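Local coordinates for processed glycerol phosphate lipoteichoic acid synthase 2 (Bacillus subtilis, PDB 2W8D), which belongs to the sulfatase family of the alkaline phosphatase clan and carries a magnesium ion in its C-terminal domain, at residues K122-A127 against H319-D324; E141-E146 against K192-S197; L181-P186 against D245-K250; I252-G257 against P315-L320. All coordinates share one frame; numbering follows the deposited sequence.

Contact 1: K122-A127 against H319-D324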
loop_
_atom_site.group_PDB
_atom_site.type_symbol
_atom_site.label_atom_id
_atom_site.label_comp_id
_atom_site.label_asym_id
_atom_site.label_seq_id
_atom_site.Cartn_x
_atom_site.Cartn_y
_atom_site.Cartn_z
ATOM N N LYS A 122 4.742 19.524 11.198
ATOM C CA LYS A 122 3.521 19.431 11.989
ATOM C C LYS A 122 3.711 18.620 13.299
ATOM O O LYS A 122 2.732 18.288 13.957
ATOM C CB LYS A 122 2.351 18.867 11.141
ATOM C CG LYS A 122 1.610 19.914 10.255
ATOM C CD LYS A 122 0.044 19.806 10.352
ATOM C CE LYS A 122 -0.537 18.560 9.614
ATOM N NZ LYS A 122 -2.035 18.252 9.784
ATOM N N ASN A 123 4.961 18.313 13.673
ATOM C CA ASN A 123 5.300 17.622 14.953
ATOM C C ASN A 123 4.943 16.129 15.064
ATOM O O ASN A 123 4.729 15.614 16.175
ATOM C CB ASN A 123 4.722 18.378 16.160
ATOM C CG ASN A 123 5.173 19.802 16.198
ATOM O OD1 ASN A 123 6.376 20.083 16.156
ATOM N ND2 ASN A 123 4.220 20.722 16.245
ATOM N N TYR A 124 4.896 15.431 13.931
ATOM C CA TYR A 124 4.616 13.989 13.945
ATOM C C TYR A 124 5.861 13.190 14.317
ATOM O O TYR A 124 6.945 13.390 13.760
ATOM C CB TYR A 124 4.024 13.489 12.597
ATOM C CG TYR A 124 2.531 13.826 12.395
ATOM C CD1 TYR A 124 1.554 12.824 12.369
ATOM C CD2 TYR A 124 2.110 15.146 12.214
ATOM C CE1 TYR A 124 0.209 13.155 12.179
ATOM C CE2 TYR A 124 0.773 15.475 12.033
ATOM C CZ TYR A 124 -0.173 14.488 12.031
ATOM O OH TYR A 124 -1.492 14.838 11.825
ATOM N N THR A 125 5.709 12.278 15.262
ATOM C CA THR A 125 6.741 11.297 15.482
ATOM C C THR A 125 6.402 10.115 14.563
ATOM O O THR A 125 5.246 9.752 14.435
ATOM C CB THR A 125 6.811 10.895 16.962
ATOM O OG1 THR A 125 7.124 12.054 17.774
ATOM C CG2 THR A 125 7.896 9.866 17.160
ATOM N N SER A 126 7.383 9.548 13.880
ATOM C CA SER A 126 7.122 8.417 13.000
ATOM C C SER A 126 7.833 7.152 13.485
ATOM O O SER A 126 8.968 7.226 13.994
ATOM C CB SER A 126 7.449 8.741 11.523
ATOM O OG SER A 126 8.744 9.323 11.352
ATOM N N ALA A 127 7.150 6.011 13.355
ATOM C CA ALA A 127 7.708 4.698 13.729
ATOM C C ALA A 127 7.180 3.567 12.835
ATOM O O ALA A 127 6.009 3.571 12.465
ATOM C CB ALA A 127 7.395 4.383 15.201
ATOM N N HIS A 319 -3.794 15.197 2.010
ATOM C CA HIS A 319 -4.950 16.057 1.798
ATOM C C HIS A 319 -5.948 15.961 2.931
ATOM O O HIS A 319 -6.384 16.991 3.431
ATOM C CB HIS A 319 -5.596 15.831 0.420
ATOM C CG HIS A 319 -4.757 16.350 -0.709
ATOM N ND1 HIS A 319 -5.076 16.156 -2.037
ATOM C CD2 HIS A 319 -3.584 17.036 -0.702
ATOM C CE1 HIS A 319 -4.146 16.706 -2.798
ATOM N NE2 HIS A 319 -3.232 17.251 -2.011
ATOM N N LEU A 320 -6.260 14.739 3.361
ATOM C CA LEU A 320 -7.142 14.534 4.514
ATOM C C LEU A 320 -6.607 15.279 5.753
ATOM O O LEU A 320 -7.389 15.826 6.538
ATOM C CB LEU A 320 -7.339 13.045 4.815
ATOM C CG LEU A 320 -8.390 12.268 4.000
ATOM C CD1 LEU A 320 -8.191 10.764 4.141
ATOM C CD2 LEU A 320 -9.810 12.637 4.391
ATOM N N LEU A 321 -5.281 15.337 5.892
ATOM C CA LEU A 321 -4.648 16.003 7.041
ATOM C C LEU A 321 -4.500 17.504 6.858
ATOM O O LEU A 321 -3.960 18.202 7.721
ATOM C CB LEU A 321 -3.275 15.392 7.317
ATOM C CG LEU A 321 -3.171 13.941 7.775
ATOM C CD1 LEU A 321 -1.711 13.517 7.692
ATOM C CD2 LEU A 321 -3.675 13.811 9.198
ATOM N N GLY A 322 -4.974 18.012 5.733
ATOM C CA GLY A 322 -4.909 19.450 5.499
ATOM C C GLY A 322 -3.562 19.912 4.980
ATOM O O GLY A 322 -3.264 21.089 5.036
ATOM N N VAL A 323 -2.737 19.008 4.450
ATOM C CA VAL A 323 -1.484 19.484 3.867
ATOM C C VAL A 323 -1.428 19.504 2.353
ATOM O O VAL A 323 -1.681 18.520 1.684
ATOM C CB VAL A 323 -0.170 19.020 4.616
ATOM C CG1 VAL A 323 -0.446 17.953 5.645
ATOM C CG2 VAL A 323 0.968 18.659 3.661
ATOM N N ASP A 324 -1.118 20.686 1.844
ATOM C CA ASP A 324 -1.059 20.978 0.420
ATOM C C ASP A 324 0.161 20.344 -0.257
ATOM O O ASP A 324 1.302 20.634 0.108
ATOM C CB ASP A 324 -1.038 22.507 0.223
ATOM C CG ASP A 324 -0.988 22.913 -1.245
ATOM O OD1 ASP A 324 -1.317 22.065 -2.121
ATOM O OD2 ASP A 324 -0.629 24.086 -1.510
#
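Lys122 reaches across to Leu321 and donates from NZ to the backbone O of that residue, at 2.8 Å. The amine approaches off the line of the carbonyl bond, with a C=O...N angle of 145°, and is tilted only modestly from the carbonyl plane. Its chain is not stretched out: bends at chi2 and chi3 (-73° at the latter) swing the amine over toward Leu321. On the way, CE passes CG1 of Val323 at 4.0 Å, so that the last methylene of the lysine skirts a valine methyl before the charged end meets oxygen. Tyr124 comes at Leu321 from the opposite direction, and its OH touches the leucine CD2 methyl at 3.6 Å. That hydroxyl has its polar partner elsewhere, in the backbone O of Lys32.

Behind this first shell, the receiving carbonyl is positioned by a Schellman motif that closes helix 313-320. Gly322 takes a positive phi of 82°, its N bonds back to His319 O at 2.9 Å, and Val323 N probably bonds to Leu318 O. Val323 also rests on Ile118 of helix 115-118. The contact thus joins the loop leading into strand 125-130 to the end of a helix. That helix end would tend to make the Leu321 carbonyl more negative, which the amine would partly offset: one charged bond, flanked by a hydroxyl-to-methyl touch.

Contact 2: E141-E146 against K192-S197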
loop_
_atom_site.group_PDB
_atom_site.type_symbol
_atom_site.label_atom_id
_atom_site.label_comp_id
_atom_site.label_asym_id
_atom_site.label_seq_id
_atom_site.Cartn_x
_atom_site.Cartn_y
_atom_site.Cartn_z
ATOM N N GLU A 141 18.364 1.006 6.491
ATOM C CA GLU A 141 19.063 2.072 5.740
ATOM C C GLU A 141 18.033 3.039 5.110
ATOM O O GLU A 141 18.164 4.256 5.266
ATOM C CB GLU A 141 20.082 1.518 4.712
ATOM C CG GLU A 141 21.076 2.571 4.313
ATOM C CD GLU A 141 21.985 2.267 3.089
ATOM O OE1 GLU A 141 21.821 1.216 2.383
ATOM O OE2 GLU A 141 22.873 3.147 2.843
HETATM N N MSE A 142 16.996 2.504 4.476
HETATM C CA MSE A 142 16.029 3.299 3.721
HETATM C C MSE A 142 15.095 4.164 4.566
HETATM O O MSE A 142 14.706 5.246 4.148
HETATM C CB MSE A 142 15.173 2.385 2.815
HETATM C CG MSE A 142 13.987 3.065 2.102
HETATM SE SE MSE A 142 14.602 4.523 0.882
HETATM C CE MSE A 142 14.945 3.579 -0.830
ATOM N N TYR A 143 14.706 3.660 5.730
ATOM C CA TYR A 143 13.865 4.401 6.634
ATOM C C TYR A 143 14.582 5.629 7.132
ATOM O O TYR A 143 13.952 6.629 7.420
ATOM C CB TYR A 143 13.465 3.544 7.819
ATOM C CG TYR A 143 12.404 2.513 7.534
ATOM C CD1 TYR A 143 11.693 2.482 6.332
ATOM C CD2 TYR A 143 12.103 1.566 8.492
ATOM C CE1 TYR A 143 10.729 1.484 6.100
ATOM C CE2 TYR A 143 11.157 0.607 8.285
ATOM C CZ TYR A 143 10.469 0.560 7.115
ATOM O OH TYR A 143 9.525 -0.435 7.018
ATOM N N LYS A 144 15.904 5.566 7.221
ATOM C CA LYS A 144 16.656 6.704 7.722
ATOM C C LYS A 144 16.582 7.808 6.689
ATOM O O LYS A 144 16.433 8.991 7.036
ATOM C CB LYS A 144 18.107 6.329 7.948
ATOM C CG LYS A 144 18.321 5.384 9.077
ATOM C CD LYS A 144 19.789 5.073 9.116
ATOM C CE LYS A 144 20.272 4.918 10.501
ATOM N NZ LYS A 144 20.363 3.501 10.836
ATOM N N ALA A 145 16.668 7.419 5.419
ATOM C CA ALA A 145 16.552 8.375 4.329
ATOM C C ALA A 145 15.138 8.979 4.325
ATOM O O ALA A 145 14.944 10.127 3.906
ATOM C CB ALA A 145 16.855 7.682 2.979
ATOM N N GLU A 146 14.165 8.202 4.793
ATOM C CA GLU A 146 12.753 8.630 4.754
ATOM C C GLU A 146 12.336 9.472 5.971
ATOM O O GLU A 146 11.214 9.978 6.036
ATOM C CB GLU A 146 11.806 7.425 4.559
ATOM C CG GLU A 146 11.926 6.776 3.168
ATOM C CD GLU A 146 10.982 5.569 2.939
ATOM O OE1 GLU A 146 10.585 4.869 3.924
ATOM O OE2 GLU A 146 10.641 5.336 1.743
ATOM N N LYS A 192 3.645 2.674 10.852
ATOM C CA LYS A 192 3.479 1.628 9.855
ATOM C C LYS A 192 3.550 0.272 10.516
ATOM O O LYS A 192 4.546 -0.029 11.190
ATOM C CB LYS A 192 4.576 1.693 8.779
ATOM C CG LYS A 192 4.531 2.910 7.837
ATOM C CD LYS A 192 5.974 3.426 7.513
ATOM C CE LYS A 192 6.858 2.325 6.979
ATOM N NZ LYS A 192 6.199 1.667 5.791
ATOM N N PHE A 193 2.511 -0.543 10.306
ATOM C CA PHE A 193 2.515 -1.924 10.756
ATOM C C PHE A 193 2.644 -2.898 9.582
ATOM O O PHE A 193 1.751 -2.989 8.721
ATOM C CB PHE A 193 1.238 -2.206 11.547
ATOM C CG PHE A 193 1.205 -1.545 12.902
ATOM C CD1 PHE A 193 1.477 -2.273 14.039
ATOM C CD2 PHE A 193 0.907 -0.192 13.030
ATOM C CE1 PHE A 193 1.455 -1.656 15.297
ATOM C CE2 PHE A 193 0.865 0.412 14.246
ATOM C CZ PHE A 193 1.136 -0.311 15.405
ATOM N N ILE A 194 3.770 -3.603 9.515
ATOM C CA ILE A 194 4.003 -4.520 8.397
ATOM C C ILE A 194 3.744 -5.956 8.849
ATOM O O ILE A 194 4.546 -6.532 9.596
ATOM C CB ILE A 194 5.437 -4.396 7.800
ATOM C CG1 ILE A 194 5.892 -2.923 7.693
ATOM C CG2 ILE A 194 5.545 -5.213 6.432
ATOM C CD1 ILE A 194 5.091 -2.043 6.728
ATOM N N THR A 195 2.612 -6.515 8.419
ATOM C CA THR A 195 2.218 -7.870 8.806
ATOM C C THR A 195 3.102 -8.860 8.067
ATOM O O THR A 195 3.699 -8.501 7.075
ATOM C CB THR A 195 0.703 -8.159 8.534
ATOM O OG1 THR A 195 0.401 -8.134 7.112
ATOM C CG2 THR A 195 -0.149 -7.144 9.272
ATOM N N LEU A 196 3.129 -10.105 8.540
ATOM C CA LEU A 196 4.009 -11.182 8.070
ATOM C C LEU A 196 3.335 -12.512 7.742
ATOM O O LEU A 196 3.874 -13.285 6.928
ATOM C CB LEU A 196 5.015 -11.516 9.174
ATOM C CG LEU A 196 6.286 -10.685 9.105
ATOM C CD1 LEU A 196 7.213 -10.996 10.257
ATOM C CD2 LEU A 196 6.969 -10.851 7.721
ATOM N N SER A 197 2.230 -12.816 8.430
ATOM C CA SER A 197 1.677 -14.154 8.493
ATOM C C SER A 197 1.109 -14.657 7.157
ATOM O O SER A 197 1.214 -15.835 6.876
ATOM C CB SER A 197 0.588 -14.238 9.577
ATOM O OG SER A 197 1.128 -14.394 10.897
#
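Tyr143 and Lys192 meet through their far ends, the two coming from opposite directions, the tyrosine from helix 139-145 and the lysine from strand 189-194. The van der Waals part of the contact belongs to one methylene: Lys192 CE lies 3.8 Å from Tyr143 OH and 4.0 Å from Tyr143 CZ, passing the phenol end of the ring. Bends at chi2, chi3 and chi4 curl the lysine back on itself, with chi4 at 54°, and this folding brings CE rather than the amine nearest to the tyrosine. Ile194, two residues along the strand, is a looser neighbour, its CG1 4.5 Å from Tyr143 OH.

The polar part is indirect. Lys192 NZ and Tyr143 OH are 4.1 Å apart, yet both turn to Glu88 OE1 on helix 86-93, the lysine by a salt bridge and the tyrosine by a hydrogen bond. A second salt bridge runs from Lys192 NZ to Glu92 OE2.

Backbone bonds from Lys192 to Ala127 and Phe129 pair its strand with the parallel strand 125-130, so helix 139-145 packs here on two neighbouring strands of the central sheet of the alkaline phosphatase clan fold. The Ile194 side chain lies about 7 Å from the magnesium ion. The acids of helix 86-93 probably offset the charge of the buried amine, and Glu88 OE1 accepts from both side chains.

Contact 3: L181-P186 against D245-K250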
loop_
_atom_site.group_PDB
_atom_site.type_symbol
_atom_site.label_atom_id
_atom_site.label_comp_id
_atom_site.label_asym_id
_atom_site.label_seq_id
_atom_site.Cartn_x
_atom_site.Cartn_y
_atom_site.Cartn_z
ATOM N N LEU A 181 3.989 -0.251 22.960
ATOM C CA LEU A 181 4.973 0.484 22.220
ATOM C C LEU A 181 4.273 1.651 21.524
ATOM O O LEU A 181 4.733 2.782 21.569
ATOM C CB LEU A 181 5.704 -0.439 21.251
ATOM C CG LEU A 181 6.374 -1.628 21.948
ATOM C CD1 LEU A 181 6.846 -2.604 20.902
ATOM C CD2 LEU A 181 7.558 -1.194 22.930
ATOM N N LEU A 182 3.125 1.391 20.930
ATOM C CA LEU A 182 2.403 2.432 20.211
ATOM C C LEU A 182 1.863 3.526 21.125
ATOM O O LEU A 182 1.857 4.697 20.746
ATOM C CB LEU A 182 1.249 1.830 19.427
ATOM C CG LEU A 182 0.421 2.849 18.665
ATOM C CD1 LEU A 182 1.213 3.367 17.454
ATOM C CD2 LEU A 182 -0.886 2.203 18.258
ATOM N N GLU A 183 1.407 3.131 22.310
ATOM C CA GLU A 183 0.840 4.036 23.288
ATOM C C GLU A 183 1.916 4.883 23.995
ATOM O O GLU A 183 1.597 5.845 24.686
ATOM C CB GLU A 183 0.001 3.234 24.306
ATOM C CG GLU A 183 -1.225 2.536 23.665
ATOM C CD GLU A 183 -1.746 1.277 24.412
ATOM O OE1 GLU A 183 -1.285 0.946 25.524
ATOM O OE2 GLU A 183 -2.647 0.599 23.861
ATOM N N SER A 184 3.190 4.537 23.803
ATOM C CA SER A 184 4.282 5.327 24.369
ATOM C C SER A 184 4.707 6.464 23.406
ATOM O O SER A 184 5.522 7.311 23.749
ATOM C CB SER A 184 5.466 4.425 24.770
ATOM O OG SER A 184 6.379 4.250 23.686
ATOM N N LEU A 185 4.124 6.499 22.217
ATOM C CA LEU A 185 4.549 7.467 21.206
ATOM C C LEU A 185 3.980 8.856 21.471
ATOM O O LEU A 185 2.769 9.023 21.624
ATOM C CB LEU A 185 4.159 6.999 19.801
ATOM C CG LEU A 185 5.170 6.260 18.915
ATOM C CD1 LEU A 185 6.005 5.232 19.658
ATOM C CD2 LEU A 185 4.470 5.610 17.701
ATOM N N PRO A 186 4.852 9.879 21.496
ATOM C CA PRO A 186 4.300 11.228 21.659
ATOM C C PRO A 186 3.404 11.538 20.444
ATOM O O PRO A 186 3.721 11.155 19.319
ATOM C CB PRO A 186 5.541 12.113 21.711
ATOM C CG PRO A 186 6.582 11.335 21.009
ATOM C CD PRO A 186 6.281 9.886 21.153
ATOM N N ASP A 245 -7.895 1.780 23.949
ATOM C CA ASP A 245 -6.951 2.816 24.375
ATOM C C ASP A 245 -7.270 4.227 23.874
ATOM O O ASP A 245 -6.581 5.175 24.226
ATOM C CB ASP A 245 -5.499 2.417 24.098
ATOM C CG ASP A 245 -5.198 2.202 22.607
ATOM O OD1 ASP A 245 -5.638 2.996 21.735
ATOM O OD2 ASP A 245 -4.487 1.224 22.287
ATOM N N GLY A 246 -8.323 4.367 23.073
ATOM C CA GLY A 246 -8.774 5.693 22.622
ATOM C C GLY A 246 -8.101 6.237 21.359
ATOM O O GLY A 246 -8.377 7.359 20.924
ATOM N N LEU A 247 -7.225 5.452 20.752
ATOM C CA LEU A 247 -6.507 5.926 19.562
ATOM C C LEU A 247 -7.333 5.848 18.271
ATOM O O LEU A 247 -6.980 6.478 17.272
ATOM C CB LEU A 247 -5.152 5.229 19.421
ATOM C CG LEU A 247 -4.127 5.475 20.550
ATOM C CD1 LEU A 247 -2.877 4.634 20.399
ATOM C CD2 LEU A 247 -3.756 6.930 20.648
ATOM N N TYR A 248 -8.438 5.102 18.307
ATOM C CA TYR A 248 -9.279 4.879 17.115
ATOM C C TYR A 248 -9.944 6.160 16.622
ATOM O O TYR A 248 -9.951 6.438 15.421
ATOM C CB TYR A 248 -10.344 3.831 17.400
ATOM C CG TYR A 248 -11.174 3.421 16.207
ATOM C CD1 TYR A 248 -10.680 2.522 15.273
ATOM C CD2 TYR A 248 -12.481 3.895 16.037
ATOM C CE1 TYR A 248 -11.447 2.115 14.172
ATOM C CE2 TYR A 248 -13.270 3.490 14.932
ATOM C CZ TYR A 248 -12.743 2.600 14.022
ATOM O OH TYR A 248 -13.470 2.189 12.930
ATOM N N ASP A 249 -10.477 6.941 17.559
ATOM C CA ASP A 249 -11.088 8.239 17.282
ATOM C C ASP A 249 -10.036 9.339 17.045
ATOM O O ASP A 249 -10.334 10.429 16.554
ATOM C CB ASP A 249 -12.022 8.639 18.450
ATOM C CG ASP A 249 -13.193 7.677 18.627
ATOM O OD1 ASP A 249 -13.857 7.320 17.626
ATOM O OD2 ASP A 249 -13.475 7.291 19.783
ATOM N N LYS A 250 -8.795 9.053 17.390
ATOM C CA LYS A 250 -7.753 10.049 17.224
ATOM C C LYS A 250 -6.936 9.791 15.987
ATOM O O LYS A 250 -5.833 10.346 15.861
ATOM C CB LYS A 250 -6.839 10.076 18.452
ATOM C CG LYS A 250 -7.505 10.642 19.713
ATOM C CD LYS A 250 -6.784 10.182 20.971
ATOM C CE LYS A 250 -7.695 10.306 22.191
ATOM N NZ LYS A 250 -7.034 9.920 23.482
#
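Glu183 and Asp245 bring the two backbones nearest, their CA atoms 8.0 Å apart, where the last part of helix 171-183 faces the turn that follows helix 219-244. That turn is an Asx turn: Asp245 OD1 accepts from Leu247 N at 3.1 Å, the N-H meeting the oxygen nearly head-on to its C-O bond. Gly246 lies between them with a positive phi of 87°, the first residue to leave the helical course. In this alpha/beta fold the contact thus ties the end of helix 171-183 to the connection from helix 219-244 to strand 251-257.

The Asp245 side chain, with chi1 62° and a further twist at chi2, holds its carboxylate so that OD1 serves the turn and OD2 faces the glutamate. Glu183 extends beyond CG, and its OE2 comes within 2.5 Å of Asp245 OD2, with the carboxylate planes 77° apart. Oxygens this close suggest that one of the two acids holds a proton. The aliphatic side of the contact lies next to them. Leu182 and Leu247 run antiparallel alongside one another, and both touch Phe189 of strand 189-194, which follows helix 171-183. Glu183 also lays its own CG 4.2 Å from Leu247 CD1, so the acid pair borders directly on hydrocarbon. The leucines themselves meet methyl to methyl, Leu182 CD2 against Leu247 CD1 at 3.8 Å.

Contact 4: I252-G257 against P315-L320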
loop_
_atom_site.group_PDB
_atom_site.type_symbol
_atom_site.label_atom_id
_atom_site.label_comp_id
_atom_site.label_asym_id
_atom_site.label_seq_id
_atom_site.Cartn_x
_atom_site.Cartn_y
_atom_site.Cartn_z
ATOM N N ILE A 252 -6.256 8.243 11.665
ATOM C CA ILE A 252 -6.596 7.809 10.341
ATOM C C ILE A 252 -5.903 6.466 10.189
ATOM O O ILE A 252 -4.661 6.374 10.202
ATOM C CB ILE A 252 -6.053 8.769 9.273
ATOM C CG1 ILE A 252 -6.616 10.171 9.457
ATOM C CG2 ILE A 252 -6.355 8.260 7.852
ATOM C CD1 ILE A 252 -5.924 11.165 8.530
ATOM N N ILE A 253 -6.707 5.416 10.057
ATOM C CA ILE A 253 -6.161 4.085 9.817
ATOM C C ILE A 253 -6.290 3.819 8.339
ATOM O O ILE A 253 -7.368 3.980 7.772
ATOM C CB ILE A 253 -6.921 3.037 10.649
ATOM C CG1 ILE A 253 -6.803 3.401 12.155
ATOM C CG2 ILE A 253 -6.450 1.609 10.284
ATOM C CD1 ILE A 253 -7.747 2.726 13.078
ATOM N N VAL A 254 -5.179 3.441 7.719
ATOM C CA VAL A 254 -5.101 3.199 6.288
ATOM C C VAL A 254 -4.522 1.808 6.104
ATOM O O VAL A 254 -3.373 1.559 6.498
ATOM C CB VAL A 254 -4.031 4.134 5.654
ATOM C CG1 VAL A 254 -3.913 3.900 4.141
ATOM C CG2 VAL A 254 -4.267 5.583 6.004
HETATM N N MSE A 255 -5.266 0.917 5.453
HETATM C CA MSE A 255 -4.813 -0.457 5.252
HETATM C C MSE A 255 -4.835 -0.856 3.815
HETATM O O MSE A 255 -5.816 -0.601 3.094
HETATM C CB MSE A 255 -5.637 -1.446 6.056
HETATM C CG MSE A 255 -5.683 -1.055 7.517
HETATM SE SE MSE A 255 -6.548 -2.441 8.542
HETATM C CE MSE A 255 -8.382 -2.291 7.813
ATOM N N TYR A 256 -3.783 -1.558 3.415
ATOM C CA TYR A 256 -3.663 -1.958 2.022
ATOM C C TYR A 256 -3.022 -3.329 1.847
ATOM O O TYR A 256 -2.028 -3.667 2.525
ATOM C CB TYR A 256 -2.820 -0.915 1.273
ATOM C CG TYR A 256 -1.408 -0.807 1.770
ATOM C CD1 TYR A 256 -0.386 -1.475 1.118
ATOM C CD2 TYR A 256 -1.080 -0.014 2.874
ATOM C CE1 TYR A 256 0.937 -1.412 1.570
ATOM C CE2 TYR A 256 0.239 0.049 3.351
ATOM C CZ TYR A 256 1.251 -0.630 2.676
ATOM O OH TYR A 256 2.588 -0.558 3.063
ATOM N N GLY A 257 -3.535 -4.090 0.880
ATOM C CA GLY A 257 -2.817 -5.288 0.457
ATOM C C GLY A 257 -1.558 -4.812 -0.254
ATOM O O GLY A 257 -1.621 -3.845 -1.023
ATOM N N PRO A 315 -0.854 11.304 -1.275
ATOM C CA PRO A 315 -1.614 12.572 -1.410
ATOM C C PRO A 315 -3.055 12.517 -0.925
ATOM O O PRO A 315 -3.612 13.547 -0.560
ATOM C CB PRO A 315 -1.601 12.845 -2.914
ATOM C CG PRO A 315 -1.063 11.551 -3.574
ATOM C CD PRO A 315 -0.208 10.916 -2.551
ATOM N N THR A 316 -3.680 11.348 -0.930
ATOM C CA THR A 316 -5.031 11.250 -0.421
ATOM C C THR A 316 -4.943 11.588 1.075
ATOM O O THR A 316 -5.670 12.458 1.584
ATOM C CB THR A 316 -5.622 9.814 -0.679
ATOM O OG1 THR A 316 -5.476 9.452 -2.071
ATOM C CG2 THR A 316 -7.059 9.739 -0.296
ATOM N N ILE A 317 -4.005 10.926 1.744
ATOM C CA ILE A 317 -3.811 11.022 3.177
ATOM C C ILE A 317 -3.365 12.396 3.591
ATOM O O ILE A 317 -3.901 12.958 4.532
ATOM C CB ILE A 317 -2.777 10.007 3.647
ATOM C CG1 ILE A 317 -3.253 8.594 3.284
ATOM C CG2 ILE A 317 -2.506 10.152 5.152
ATOM C CD1 ILE A 317 -4.713 8.324 3.653
ATOM N N LEU A 318 -2.382 12.941 2.888
ATOM C CA LEU A 318 -1.883 14.272 3.188
ATOM C C LEU A 318 -3.005 15.301 3.077
ATOM O O LEU A 318 -3.174 16.131 3.960
ATOM C CB LEU A 318 -0.714 14.616 2.269
ATOM C CG LEU A 318 0.705 14.779 2.816
ATOM C CD1 LEU A 318 0.936 14.361 4.287
ATOM C CD2 LEU A 318 1.701 14.153 1.883
ATOM N N HIS A 319 -3.794 15.197 2.010
ATOM C CA HIS A 319 -4.950 16.057 1.798
ATOM C C HIS A 319 -5.948 15.961 2.931
ATOM O O HIS A 319 -6.384 16.991 3.431
ATOM C CB HIS A 319 -5.596 15.831 0.420
ATOM C CG HIS A 319 -4.757 16.350 -0.709
ATOM N ND1 HIS A 319 -5.076 16.156 -2.037
ATOM C CD2 HIS A 319 -3.584 17.036 -0.702
ATOM C CE1 HIS A 319 -4.146 16.706 -2.798
ATOM N NE2 HIS A 319 -3.232 17.251 -2.011
ATOM N N LEU A 320 -6.260 14.739 3.361
ATOM C CA LEU A 320 -7.142 14.534 4.514
ATOM C C LEU A 320 -6.607 15.279 5.753
ATOM O O LEU A 320 -7.389 15.826 6.538
ATOM C CB LEU A 320 -7.339 13.045 4.815
ATOM C CG LEU A 320 -8.390 12.268 4.000
ATOM C CD1 LEU A 320 -8.191 10.764 4.141
ATOM C CD2 LEU A 320 -9.810 12.637 4.391
#
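Val254 and Ile317 lie at a slant to one another, one methyl of the valine meeting the end of the isoleucine: Val254 CG2 lies 3.6 Å from Ile317 CD1 and 4.2 Å from Ile317 CG1. With CG1 anti to the backbone N (chi1 180°), the valine has its CG2 branch beside that N, and this is the branch that does the touching. Ile317 answers with its longer arm, bent at chi2 (-47°). A looser pair sits beside this one, Ile252 CD1 to Leu320 CB at 4.4 Å.

The spacing is that of a helix laid on a sheet. Residues two apart on strand 251-257 share a face, and residues three apart on helix 313-320 meet them, as expected of the alpha/beta/alpha sandwich of the alkaline phosphatase clan. Ile253 and the selenomethionine at Met255 turn to the other face of the strand, where helix 219-244 receives them. Directly beyond the strand come Asp258 and His259 of the magnesium site. Ile317 also touches Tyr36 of strand 33-39 and Ile294 of strand 292-296, the strands that flank 251-257, and Ile252 reaches Leu321 just past the helix.

Contacts 2 and 4 are buried, whereas contacts 1 and 3 are only partly so and lie farther from the chain's centre. Burial alone does not dictate the chemistry: contact 4 is purely apolar between strand and helix, but contact 2 carries an amine whose acid partners lie on a third element. Nearer the surface, contact 1 uses a lysine on a carbonyl just past a helix end and contact 3 sets two carboxylic acids together. Contacts 1 and 4 share helix 313-320, one at its end and one along its side. Contacts 1 and 2 meet within the sheet, at Ala127 O and Lys192 N, and Tyr248 CD1 packs on Ile253 CD1 to join contacts 3 and 4.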